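Local coordinates for extracellular solute-binding protein (Conexibacter woesei, PDB 4P98) that probably captures a small solute outside the cell membrane and delivers it to an ABC transporter, as a lipoprotein of the BMP family, at residues G150-F155 against E178-R183. Residues are numbered along the deposited sequence; the frame is centred on the assembly and turned at random.
Sequences GPQLPF and ETYTGR
Q152 sets CG over one face of the Y180 ring, toward its rim, where a right-handed beta-alpha-beta crossover, strand 144-149, helix 154-170 and strand 175-180, brings the loops beyond its two parallel strands together. Strand 175-180 is the edge of a five-stranded parallel sheet and 144-149 its neighbour, in a protein of the periplasmic-binding-protein clan. The pair of loops is a worked example of two-level joining: a backbone bond at the glycines, and farther out a side chain laid on a ring. The latter is a CH-pi contact: Q152 CG stands 3.7 Å from the ring centroid, 23° off the normal. The extended chain beyond CG carries the amide out past the CD2-CE2 edge, its plane within 4° of the ring's. Y180 CB points toward loop 150-155, and with CG anti to the carbonyl carbon (chi1 -65°) the ring lies beside Q152 CG; V156, L157 and H160 of the helix also touch it. An alanine in place of Y180 would probably leave the Q152 side chain without its flat support and free to turn, and open a gap beside the helix.

Along the backbone, G182 N donates to G150 O over 3.0 Å, reaching the oxygen from above the carbonyl plane. The same oxygen lies near the edge of the Y180 ring, 3.3 Å from Y180 CB. Both glycines suit their places: a side chain on G150 would collide with R183 O, and G182, at its positive phi, would press one against the carbonyl before it. Farther out, P151 CD packs 3.4 Å from R183 O. The turn itself is shaped by T181, whose OG1 accepts from R183 N at 3.2 Å in an ST turn.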
loop_
_atom_site.group_PDB
_atom_site.type_symbol
_atom_site.label_atom_id
_atom_site.label_comp_id
_atom_site.label_asym_id
_atom_site.label_seq_id
_atom_site.Cartn_x
_atom_site.Cartn_y
_atom_site.Cartn_z
ATOM N N GLY A 150 -0.818 7.490 -12.717
ATOM C CA GLY A 150 -2.080 7.462 -13.466
ATOM C C GLY A 150 -2.723 8.834 -13.632
ATOM O O GLY A 150 -2.109 9.728 -14.187
ATOM N N PRO A 151 -3.960 9.012 -13.134
ATOM C CA PRO A 151 -4.644 10.301 -13.213
ATOM C C PRO A 151 -4.147 11.272 -12.154
ATOM O O PRO A 151 -3.744 10.839 -11.076
ATOM C CB PRO A 151 -6.107 9.935 -12.948
ATOM C CG PRO A 151 -6.036 8.729 -12.065
ATOM C CD PRO A 151 -4.746 8.012 -12.386
ATOM N N GLN A 152 -4.189 12.570 -12.447
ATOM C CA GLN A 152 -3.700 13.589 -11.515
ATOM C C GLN A 152 -4.732 13.958 -10.465
ATOM O O GLN A 152 -5.074 15.125 -10.304
ATOM C CB GLN A 152 -3.235 14.836 -12.264
ATOM C CG GLN A 152 -2.046 14.568 -13.163
ATOM C CD GLN A 152 -1.624 15.807 -13.916
ATOM O OE1 GLN A 152 -1.846 15.927 -15.112
ATOM N NE2 GLN A 152 -1.062 16.745 -13.210
ATOM N N LEU A 153 -5.217 12.943 -9.754
ATOM C CA LEU A 153 -6.133 13.116 -8.652
ATOM C C LEU A 153 -5.312 13.499 -7.432
ATOM O O LEU A 153 -4.099 13.223 -7.385
ATOM C CB LEU A 153 -6.889 11.817 -8.394
ATOM C CG LEU A 153 -7.866 11.393 -9.480
ATOM C CD1 LEU A 153 -8.435 10.027 -9.124
ATOM C CD2 LEU A 153 -8.972 12.422 -9.632
ATOM N N PRO A 154 -5.949 14.153 -6.446
ATOM C CA PRO A 154 -5.197 14.617 -5.291
ATOM C C PRO A 154 -4.291 13.570 -4.610
ATOM O O PRO A 154 -3.142 13.882 -4.328
ATOM C CB PRO A 154 -6.293 15.129 -4.344
ATOM C CG PRO A 154 -7.394 15.555 -5.252
ATOM C CD PRO A 154 -7.373 14.550 -6.368
ATOM N N PHE A 155 -4.760 12.347 -4.382
ATOM C CA PHE A 155 -3.924 11.340 -3.715
ATOM C C PHE A 155 -2.731 10.914 -4.579
ATOM O O PHE A 155 -1.683 10.586 -4.048
ATOM C CB PHE A 155 -4.736 10.114 -3.235
ATOM C CG PHE A 155 -5.122 9.134 -4.324
ATOM C CD1 PHE A 155 -6.272 9.329 -5.089
ATOM C CD2 PHE A 155 -4.367 7.989 -4.547
ATOM C CE1 PHE A 155 -6.633 8.424 -6.076
ATOM C CE2 PHE A 155 -4.728 7.076 -5.527
ATOM C CZ PHE A 155 -5.860 7.300 -6.293
ATOM N N GLU A 178 8.607 13.201 -14.144
ATOM C CA GLU A 178 7.450 12.335 -13.994
ATOM C C GLU A 178 6.436 12.591 -15.109
ATOM O O GLU A 178 6.394 13.668 -15.707
ATOM C CB GLU A 178 6.812 12.527 -12.616
ATOM C CG GLU A 178 6.090 13.853 -12.465
ATOM C CD GLU A 178 5.853 14.256 -11.024
ATOM O OE1 GLU A 178 5.988 13.420 -10.106
ATOM O OE2 GLU A 178 5.508 15.431 -10.826
ATOM N N THR A 179 5.634 11.573 -15.376
ATOM C CA THR A 179 4.601 11.625 -16.395
ATOM C C THR A 179 3.364 10.946 -15.848
ATOM O O THR A 179 3.452 9.902 -15.198
ATOM C CB THR A 179 5.047 10.874 -17.670
ATOM O OG1 THR A 179 6.212 11.497 -18.207
ATOM C CG2 THR A 179 3.969 10.889 -18.732
ATOM N N TYR A 180 2.210 11.527 -16.141
ATOM C CA TYR A 180 0.926 10.960 -15.761
ATOM C C TYR A 180 0.188 10.418 -16.991
ATOM O O TYR A 180 0.113 11.094 -18.008
ATOM C CB TYR A 180 0.098 12.038 -15.075
ATOM C CG TYR A 180 0.694 12.507 -13.767
ATOM C CD1 TYR A 180 0.578 11.739 -12.612
ATOM C CD2 TYR A 180 1.371 13.725 -13.677
ATOM C CE1 TYR A 180 1.132 12.166 -11.403
ATOM C CE2 TYR A 180 1.922 14.152 -12.474
ATOM C CZ TYR A 180 1.788 13.367 -11.339
ATOM O OH TYR A 180 2.327 13.793 -10.137
ATOM N N THR A 181 -0.343 9.200 -16.903
ATOM C CA THR A 181 -1.093 8.626 -18.022
ATOM C C THR A 181 -2.514 9.161 -18.154
ATOM O O THR A 181 -3.106 9.043 -19.225
ATOM C CB THR A 181 -1.202 7.099 -17.952
ATOM O OG1 THR A 181 -2.047 6.719 -16.861
ATOM C CG2 THR A 181 0.162 6.451 -17.808
ATOM N N GLY A 182 -3.068 9.711 -17.068
ATOM C CA GLY A 182 -4.460 10.172 -17.041
ATOM C C GLY A 182 -5.482 9.102 -16.685
ATOM O O GLY A 182 -6.668 9.403 -16.588
ATOM N N ARG A 183 -5.032 7.864 -16.475
ATOM C CA ARG A 183 -5.921 6.699 -16.315
ATOM C C ARG A 183 -5.430 5.780 -15.220
ATOM O O ARG A 183 -4.238 5.751 -14.937
ATOM C CB ARG A 183 -5.952 5.874 -17.607
ATOM C CG ARG A 183 -6.466 6.611 -18.822
ATOM C CD ARG A 183 -7.974 6.787 -18.760
ATOM N NE ARG A 183 -8.508 7.221 -20.052
ATOM C CZ ARG A 183 -8.763 8.485 -20.406
ATOM N NH1 ARG A 183 -8.551 9.502 -19.571
ATOM N NH2 ARG A 183 -9.242 8.736 -21.620
#